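Local coordinates for extracellular solute-binding protein family 1 (Arthrobacter chlorophenolicus, PDB 4R2F) that probably captures short beta-linked glucose sugars outside the cell, laminaribiose being the one bound here, and hands them to an ABC-type importer, at residues A[45-49]-A[50-54]; A[262-265]-A[266-270]; A[333-336]-A[337-340]. One frame throughout, in Å; residues are numbered along the deposited sequence.

Interaction 1 (A[45-49]-A[50-54]); sequences MPWAT and PAYND. With BGC (beta-D-glucopyranose), chain B.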
loop_
_atom_site.group_PDB
_atom_site.type_symbol
_atom_site.label_atom_id
_atom_site.label_comp_id
_atom_site.label_asym_id
_atom_site.label_seq_id
_atom_site.Cartn_x
_atom_site.Cartn_y
_atom_site.Cartn_z
ATOM N N MET A 45 -7.521 8.359 5.611
ATOM C CA MET A 45 -6.165 8.743 5.243
ATOM C C MET A 45 -6.235 9.551 3.929
ATOM O O MET A 45 -7.262 9.539 3.233
ATOM C CB MET A 45 -5.290 7.493 5.047
ATOM C CG MET A 45 -5.253 6.500 6.219
ATOM S SD MET A 45 -4.983 7.193 7.857
ATOM C CE MET A 45 -3.293 7.676 7.681
ATOM N N PRO A 46 -5.128 10.188 3.543
ATOM C CA PRO A 46 -5.078 10.777 2.224
ATOM C C PRO A 46 -4.695 9.672 1.259
ATOM O O PRO A 46 -3.513 9.439 0.994
ATOM C CB PRO A 46 -3.982 11.864 2.353
ATOM C CG PRO A 46 -3.649 11.926 3.817
ATOM C CD PRO A 46 -3.922 10.534 4.305
ATOM N N TRP A 47 -5.698 8.934 0.816
ATOM C CA TRP A 47 -5.519 7.799 -0.074
ATOM C C TRP A 47 -5.039 8.104 -1.493
ATOM O O TRP A 47 -4.320 7.323 -2.089
ATOM C CB TRP A 47 -6.742 6.891 -0.050
ATOM C CG TRP A 47 -6.843 6.146 1.241
ATOM C CD1 TRP A 47 -7.713 6.380 2.257
ATOM C CD2 TRP A 47 -6.014 5.067 1.668
ATOM N NE1 TRP A 47 -7.484 5.510 3.283
ATOM C CE2 TRP A 47 -6.448 4.688 2.942
ATOM C CE3 TRP A 47 -4.951 4.378 1.088
ATOM C CZ2 TRP A 47 -5.858 3.654 3.647
ATOM C CZ3 TRP A 47 -4.371 3.353 1.788
ATOM C CH2 TRP A 47 -4.822 3.000 3.053
ATOM N N ALA A 48 -5.503 9.203 -2.062
ATOM C CA ALA A 48 -5.102 9.552 -3.410
ATOM C C ALA A 48 -4.837 11.051 -3.542
ATOM O O ALA A 48 -3.975 11.584 -2.875
ATOM C CB ALA A 48 -6.131 9.051 -4.411
ATOM N N THR A 49 -5.571 11.715 -4.419
ATOM C CA THR A 49 -5.545 13.159 -4.534
ATOM C C THR A 49 -6.411 13.815 -3.473
ATOM O O THR A 49 -7.260 13.180 -2.867
ATOM C CB THR A 49 -6.031 13.637 -5.909
ATOM O OG1 THR A 49 -7.423 13.348 -6.044
ATOM C CG2 THR A 49 -5.260 12.959 -7.007
ATOM N N PRO A 50 -6.180 15.189 -3.309
ATOM C CA PRO A 50 -7.086 15.821 -2.342
ATOM C C PRO A 50 -8.545 15.635 -2.741
ATOM O O PRO A 50 -9.394 15.578 -1.869
ATOM C CB PRO A 50 -6.708 17.294 -2.409
ATOM C CG PRO A 50 -5.261 17.271 -2.641
ATOM C CD PRO A 50 -5.174 16.279 -3.744
ATOM N N ALA A 51 -8.841 15.579 -4.030
ATOM C CA ALA A 51 -10.224 15.345 -4.447
ATOM C C ALA A 51 -10.795 14.008 -3.911
ATOM O O ALA A 51 -11.994 13.895 -3.718
ATOM C CB ALA A 51 -10.331 15.406 -5.961
ATOM N N TYR A 52 -9.953 13.001 -3.671
ATOM C CA TYR A 52 -10.429 11.770 -2.998
ATOM C C TYR A 52 -11.039 12.124 -1.631
ATOM O O TYR A 52 -12.116 11.672 -1.294
ATOM C CB TYR A 52 -9.309 10.701 -2.818
ATOM C CG TYR A 52 -9.701 9.749 -1.720
ATOM C CD1 TYR A 52 -9.384 10.024 -0.387
ATOM C CD2 TYR A 52 -10.518 8.672 -1.983
ATOM C CE1 TYR A 52 -9.826 9.214 0.639
ATOM C CE2 TYR A 52 -10.943 7.848 -0.973
ATOM C CZ TYR A 52 -10.620 8.133 0.335
ATOM O OH TYR A 52 -11.085 7.336 1.329
ATOM N N ASN A 53 -10.345 12.928 -0.830
ATOM C CA ASN A 53 -10.841 13.216 0.516
ATOM C C ASN A 53 -12.091 14.079 0.535
ATOM O O ASN A 53 -12.923 13.875 1.379
ATOM C CB ASN A 53 -9.759 13.834 1.371
ATOM C CG ASN A 53 -8.690 12.831 1.732
ATOM O OD1 ASN A 53 -8.909 11.904 2.551
ATOM N ND2 ASN A 53 -7.525 12.993 1.120
ATOM N N ASP A 54 -12.211 15.022 -0.398
ATOM C CA ASP A 54 -13.463 15.775 -0.599
ATOM C C ASP A 54 -14.663 14.856 -0.839
ATOM O O ASP A 54 -15.710 15.008 -0.213
ATOM C CB ASP A 54 -13.362 16.730 -1.798
ATOM C CG ASP A 54 -12.358 17.854 -1.593
ATOM O OD1 ASP A 54 -12.076 18.217 -0.440
ATOM O OD2 ASP A 54 -11.860 18.391 -2.600
HETATM C C2 BGC B . -0.503 4.619 -0.570
HETATM C C3 BGC B . -0.095 4.317 0.881
HETATM C C4 BGC B . 1.170 5.116 1.223
HETATM C C5 BGC B . 0.963 6.619 0.896
HETATM C C6 BGC B . 2.161 7.496 1.281
HETATM C C1 BGC B . -0.594 6.140 -0.789
HETATM O O1 BGC B . -0.883 6.443 -2.153
HETATM O O2 BGC B . -1.753 3.970 -0.861
HETATM O O3 BGC B . 0.046 2.879 1.022
HETATM O O4 BGC B . 1.552 5.018 2.600
HETATM O O5 BGC B . 0.691 6.718 -0.475
HETATM O O6 BGC B . 3.350 6.988 0.672
#
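Y52 and T49 meet where the chain turns into helix 50-61: the backbone N of Y52 donates to T49 O at 2.8 Å. The bond is bent, with an N-H...O angle of 132°, and the donor sits well above the plane of the carbonyl. A second, weak bond joins Y52 N to T49 OG1 at 3.5 Å, making T49 the N-cap. Its hydroxyl lies between the backbone N and the carbonyl carbon (chi1 67°), the rotation that turns OG1 toward the first turn of the helix. Just upstream, a weak bond from W47 N to M45 O closes an inverse gamma turn centred on P46. The phenol oxygen of Y52 is bonded to D44, at the end of the preceding strand.

Strand 40-44, this loop, helix 50-61 and the parallel strand 70-74 form a beta-alpha-beta unit of the solute-binding fold, and the loop reaches the sugar pocket through W47.

The packing centres on W47 and Y52, whose side chains run alongside each other. W47 CB sits over one face of the phenol ring, 4.0 Å from its centroid, a CH-pi contact. Beyond it, the five-membered ring turns its edge to the same phenol in an offset edge-to-face pair, with planes at 83° and W47 CD1 3.9 Å from Y52 CE1. T98 takes the indole N-H. On the benzo side, W47 CZ3 comes within 3.8 Å of O2 of the glucose, which lies at the ring edge. A48 CB packs against Y52 CB at 3.9 Å.

Interaction 2 (A[262-265]-A[266-270]); sequences LNAQ and WKDSK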
loop_
_atom_site.group_PDB
_atom_site.type_symbol
_atom_site.label_atom_id
_atom_site.label_comp_id
_atom_site.label_asym_id
_atom_site.label_seq_id
_atom_site.Cartn_x
_atom_site.Cartn_y
_atom_site.Cartn_z
ATOM N N LEU A 262 7.749 13.180 -5.296
ATOM C CA LEU A 262 7.764 12.018 -6.162
ATOM C C LEU A 262 6.718 12.151 -7.288
ATOM O O LEU A 262 7.031 11.915 -8.457
ATOM C CB LEU A 262 7.559 10.741 -5.329
ATOM C CG LEU A 262 7.441 9.452 -6.157
ATOM C CD1 LEU A 262 8.642 9.239 -7.074
ATOM C CD2 LEU A 262 7.265 8.288 -5.209
ATOM N N ASN A 263 5.490 12.522 -6.930
ATOM C CA ASN A 263 4.466 12.790 -7.931
ATOM C C ASN A 263 4.938 13.833 -8.965
ATOM O O ASN A 263 4.777 13.634 -10.160
ATOM C CB ASN A 263 3.177 13.251 -7.268
ATOM C CG ASN A 263 2.448 12.133 -6.550
ATOM O OD1 ASN A 263 2.740 10.957 -6.718
ATOM N ND2 ASN A 263 1.482 12.503 -5.753
ATOM N N ALA A 264 5.552 14.921 -8.504
ATOM C CA ALA A 264 6.084 15.930 -9.407
ATOM C C ALA A 264 7.120 15.370 -10.369
ATOM O O ALA A 264 7.148 15.780 -11.527
ATOM C CB ALA A 264 6.656 17.121 -8.635
ATOM N N GLN A 265 7.968 14.436 -9.923
ATOM C CA GLN A 265 8.942 13.830 -10.843
ATOM C C GLN A 265 8.238 13.081 -11.992
ATOM O O GLN A 265 8.695 13.104 -13.121
ATOM C CB GLN A 265 9.889 12.859 -10.140
ATOM C CG GLN A 265 10.954 13.497 -9.267
ATOM C CD GLN A 265 12.109 12.547 -8.987
ATOM O OE1 GLN A 265 11.928 11.338 -8.751
ATOM N NE2 GLN A 265 13.312 13.084 -9.046
ATOM N N TRP A 266 7.155 12.390 -11.667
ATOM C CA TRP A 266 6.346 11.729 -12.659
ATOM C C TRP A 266 5.634 12.727 -13.575
ATOM O O TRP A 266 5.703 12.604 -14.782
ATOM C CB TRP A 266 5.344 10.801 -11.974
ATOM C CG TRP A 266 5.971 9.486 -11.606
ATOM C CD1 TRP A 266 6.295 9.040 -10.351
ATOM C CD2 TRP A 266 6.383 8.450 -12.520
ATOM N NE1 TRP A 266 6.868 7.795 -10.432
ATOM C CE2 TRP A 266 6.934 7.411 -11.753
ATOM C CE3 TRP A 266 6.329 8.303 -13.911
ATOM C CZ2 TRP A 266 7.444 6.237 -12.335
ATOM C CZ3 TRP A 266 6.827 7.129 -14.483
ATOM C CH2 TRP A 266 7.349 6.105 -13.692
ATOM N N LYS A 267 4.990 13.736 -13.001
ATOM C CA LYS A 267 4.255 14.716 -13.790
ATOM C C LYS A 267 5.162 15.488 -14.751
ATOM O O LYS A 267 4.814 15.692 -15.894
ATOM C CB LYS A 267 3.532 15.705 -12.878
ATOM C CG LYS A 267 2.557 16.610 -13.627
ATOM C CD LYS A 267 2.083 17.770 -12.774
ATOM C CE LYS A 267 1.271 18.721 -13.631
ATOM N NZ LYS A 267 0.817 19.875 -12.824
ATOM N N ASP A 268 6.346 15.868 -14.291
ATOM C CA ASP A 268 7.242 16.742 -15.049
ATOM C C ASP A 268 8.318 16.028 -15.874
ATOM O O ASP A 268 9.306 16.638 -16.250
ATOM C CB ASP A 268 7.870 17.759 -14.076
ATOM C CG ASP A 268 6.808 18.557 -13.307
ATOM O OD1 ASP A 268 5.704 18.776 -13.840
ATOM O OD2 ASP A 268 7.044 18.948 -12.155
ATOM N N SER A 269 8.123 14.744 -16.184
ATOM C CA SER A 269 9.008 14.002 -17.103
ATOM C C SER A 269 10.437 13.934 -16.620
ATOM O O SER A 269 11.375 13.978 -17.415
ATOM C CB SER A 269 8.939 14.538 -18.550
ATOM O OG SER A 269 7.606 14.425 -19.017
ATOM N N LYS A 270 10.585 13.804 -15.307
ATOM C CA LYS A 270 11.882 13.543 -14.700
ATOM C C LYS A 270 12.012 12.009 -14.447
ATOM O O LYS A 270 13.075 11.429 -14.663
ATOM C CB LYS A 270 12.043 14.373 -13.423
ATOM C CG LYS A 270 13.283 15.244 -13.409
ATOM C CD LYS A 270 14.555 14.412 -13.349
ATOM C CE LYS A 270 15.776 15.297 -13.511
ATOM N NZ LYS A 270 17.009 14.562 -13.124
#
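L262 and W266, one turn apart near the end of helix 259-267, lie side by side and point the same way. One leucine methyl does the touching: CD1 of L262 stands 4.0 Å from CD1 of W266, beside the pyrrole part of the indole. The leucine CG is trans to its own nitrogen (chi1 175°), and this swings the branch along the helix toward the tryptophan. W266 takes the other common choice, with CG beside the backbone N and opposite the carbonyl carbon (chi1 -82°), which helps bring CD1 of W266 to 3.5 Å from L262 O. A serine in place of W266 would remove the indole and is likely to leave the L262 methyl without its neighbour and open a gap in this buried layer.

The main chain here runs as a regular helix, W266 N donating to L262 O, K267 N to N263 O and D268 N to A264 O. The last link is longer in register: K270 N reaches back five residues to Q265 O at 3.0 Å, in the carbonyl plane. D268 is the first residue to leave helical angles, and S269 after it takes left-handed ones, turning the chain away. D268 folds its carboxylate back, so OD2 comes to 3.2 Å from A264 O; both are acceptors, so this close approach is probably mildly unfavourable. K270 CB rests 3.6 Å from Q265 O, and a bend at chi2 sends its amine off to G190 O. Q265 is extended beyond CG and gives its NE2 to D251.

Around this helix end, W266 packs on W159 of strand 145-161 and V284 of helix 280-284, N263 leans on the same helix through R283, and R161 of the strand bonds to W266 O.

Interaction 3 (A[333-336]-A[337-340]); sequences LGKL and KELW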
loop_
_atom_site.group_PDB
_atom_site.type_symbol
_atom_site.label_atom_id
_atom_site.label_comp_id
_atom_site.label_asym_id
_atom_site.label_seq_id
_atom_site.Cartn_x
_atom_site.Cartn_y
_atom_site.Cartn_z
ATOM N N LEU A 333 -19.605 1.158 2.874
ATOM C CA LEU A 333 -19.279 0.124 1.868
ATOM C C LEU A 333 -20.208 0.157 0.651
ATOM O O LEU A 333 -19.756 -0.048 -0.477
ATOM C CB LEU A 333 -19.326 -1.263 2.491
ATOM C CG LEU A 333 -18.203 -1.553 3.465
ATOM C CD1 LEU A 333 -18.541 -2.808 4.231
ATOM C CD2 LEU A 333 -16.899 -1.700 2.700
ATOM N N GLY A 334 -21.481 0.459 0.886
ATOM C CA GLY A 334 -22.477 0.554 -0.170
ATOM C C GLY A 334 -22.277 1.705 -1.151
ATOM O O GLY A 334 -22.793 1.648 -2.244
ATOM N N LYS A 335 -21.526 2.740 -0.768
ATOM C CA LYS A 335 -21.281 3.906 -1.615
ATOM C C LYS A 335 -19.878 3.938 -2.273
ATOM O O LYS A 335 -19.573 4.795 -3.136
ATOM C CB LYS A 335 -21.528 5.190 -0.792
ATOM C CG LYS A 335 -22.977 5.349 -0.306
ATOM C CD LYS A 335 -23.781 6.384 -1.078
ATOM C CE LYS A 335 -23.487 7.800 -0.585
ATOM N NZ LYS A 335 -23.701 8.878 -1.600
ATOM N N LEU A 336 -19.028 3.001 -1.875
ATOM C CA LEU A 336 -17.655 2.929 -2.413
ATOM C C LEU A 336 -17.559 2.950 -3.926
ATOM O O LEU A 336 -16.625 3.534 -4.466
ATOM C CB LEU A 336 -16.929 1.674 -1.911
ATOM C CG LEU A 336 -16.548 1.687 -0.441
ATOM C CD1 LEU A 336 -15.796 0.399 -0.167
ATOM C CD2 LEU A 336 -15.721 2.901 -0.060
ATOM N N LYS A 337 -18.488 2.293 -4.621
ATOM C CA LYS A 337 -18.470 2.321 -6.087
ATOM C C LYS A 337 -18.340 3.737 -6.669
ATOM O O LYS A 337 -17.706 3.924 -7.702
ATOM C CB LYS A 337 -19.714 1.630 -6.659
ATOM C CG LYS A 337 -21.036 2.246 -6.236
ATOM C CD LYS A 337 -22.224 1.448 -6.751
ATOM C CE LYS A 337 -23.513 2.164 -6.392
ATOM N NZ LYS A 337 -24.658 1.223 -6.368
ATOM N N GLU A 338 -18.904 4.738 -6.001
ATOM C CA GLU A 338 -18.833 6.112 -6.530
ATOM C C GLU A 338 -17.408 6.609 -6.660
ATOM O O GLU A 338 -17.118 7.423 -7.532
ATOM C CB GLU A 338 -19.610 7.089 -5.636
ATOM C CG GLU A 338 -21.119 6.859 -5.658
ATOM C CD GLU A 338 -21.858 7.518 -4.503
ATOM O OE1 GLU A 338 -21.298 8.427 -3.837
ATOM O OE2 GLU A 338 -23.018 7.116 -4.269
ATOM N N LEU A 339 -16.514 6.134 -5.787
ATOM C CA LEU A 339 -15.135 6.603 -5.795
ATOM C C LEU A 339 -14.382 6.088 -7.012
ATOM O O LEU A 339 -13.561 6.806 -7.591
ATOM C CB LEU A 339 -14.421 6.199 -4.503
ATOM C CG LEU A 339 -15.016 6.788 -3.220
ATOM C CD1 LEU A 339 -14.449 6.084 -1.990
ATOM C CD2 LEU A 339 -14.802 8.298 -3.129
ATOM N N TRP A 340 -14.659 4.842 -7.391
ATOM C CA TRP A 340 -14.092 4.287 -8.618
ATOM C C TRP A 340 -14.805 4.823 -9.851
ATOM O O TRP A 340 -14.179 4.957 -10.898
ATOM C CB TRP A 340 -14.138 2.759 -8.616
ATOM C CG TRP A 340 -12.990 2.166 -7.882
ATOM C CD1 TRP A 340 -11.769 1.822 -8.402
ATOM C CD2 TRP A 340 -12.929 1.874 -6.482
ATOM N NE1 TRP A 340 -10.960 1.318 -7.414
ATOM C CE2 TRP A 340 -11.642 1.323 -6.227
ATOM C CE3 TRP A 340 -13.830 2.012 -5.420
ATOM C CZ2 TRP A 340 -11.237 0.929 -4.950
ATOM C CZ3 TRP A 340 -13.433 1.603 -4.147
ATOM C CH2 TRP A 340 -12.140 1.088 -3.920
HETATM O O HOH W 1 -20.139 0.307 -3.142
#
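K335 and E338 meet twice, once through the backbone and once through their charges. E338 N donates to K335 O at 2.9 Å, an i to i+3 bond whose donor stands above the carbonyl plane. The amine reaches both carboxylate oxygens: NZ of K335 lies 3.3 Å from OE1 and equally far from OE2 of E338, a salt bridge made of two weak, long bonds. The aliphatic part of this lysine gets there by bending at chi2 and chi3, which brings CD of K335 within 3.4 Å of OE2 of E338, so the acid is met by a methylene as well as by the charge.

L336 O takes the next such bond, from L339 N at 2.9 Å, again from above the carbonyl plane, and also has the indole of W340 beside it: CE3 of W340 comes to 3.3 Å of L336 O, which lies at the ring edge, in its plane. The indole N-H is taken elsewhere, by A347 O. The apolar side has L336 CD2 against L339 CD1 at 3.9 Å, these two leucines crossing at a slant, and both are buried; L339 also leans on A55 and I59 of helix 50-61, and L336 on W151 of strand 145-161.

The backbone pair that an unbroken helix would have joined directly, L333 O and K337 N, is held by a water instead. It donates to L333 O at 2.7 Å and accepts from K337 N at 3.0 Å, satisfying both polar atoms; L333 O also receives a weak bond from L336 N. Such a water standing in for an i to i+4 bond is typical of a hydrated helix break, and here it marks the joint between helix 322-335 and helix 337-341.

Along the chain the three contacts come in order, 45-54, then 262-270, then 333-340. Interactions 1 and 3 have centres 14 Å apart and touch where Y52 CE2 meets L339 CD1 at 4.1 Å; helix 50-61, begun in interaction 1, is also the one the 333-340 region packs against. Interaction 2 touches neither, though its nearest atoms come within about 6 Å of interaction 1 and about 16 Å of interaction 3. The long strand 145-161 adjoins all three. Bound sugar touches W47 of interaction 1, and the L262 side chain of interaction 2 is about 7 Å from a glucose, so these two border the binding region from separate parts of the chain, while interaction 3 lies further back.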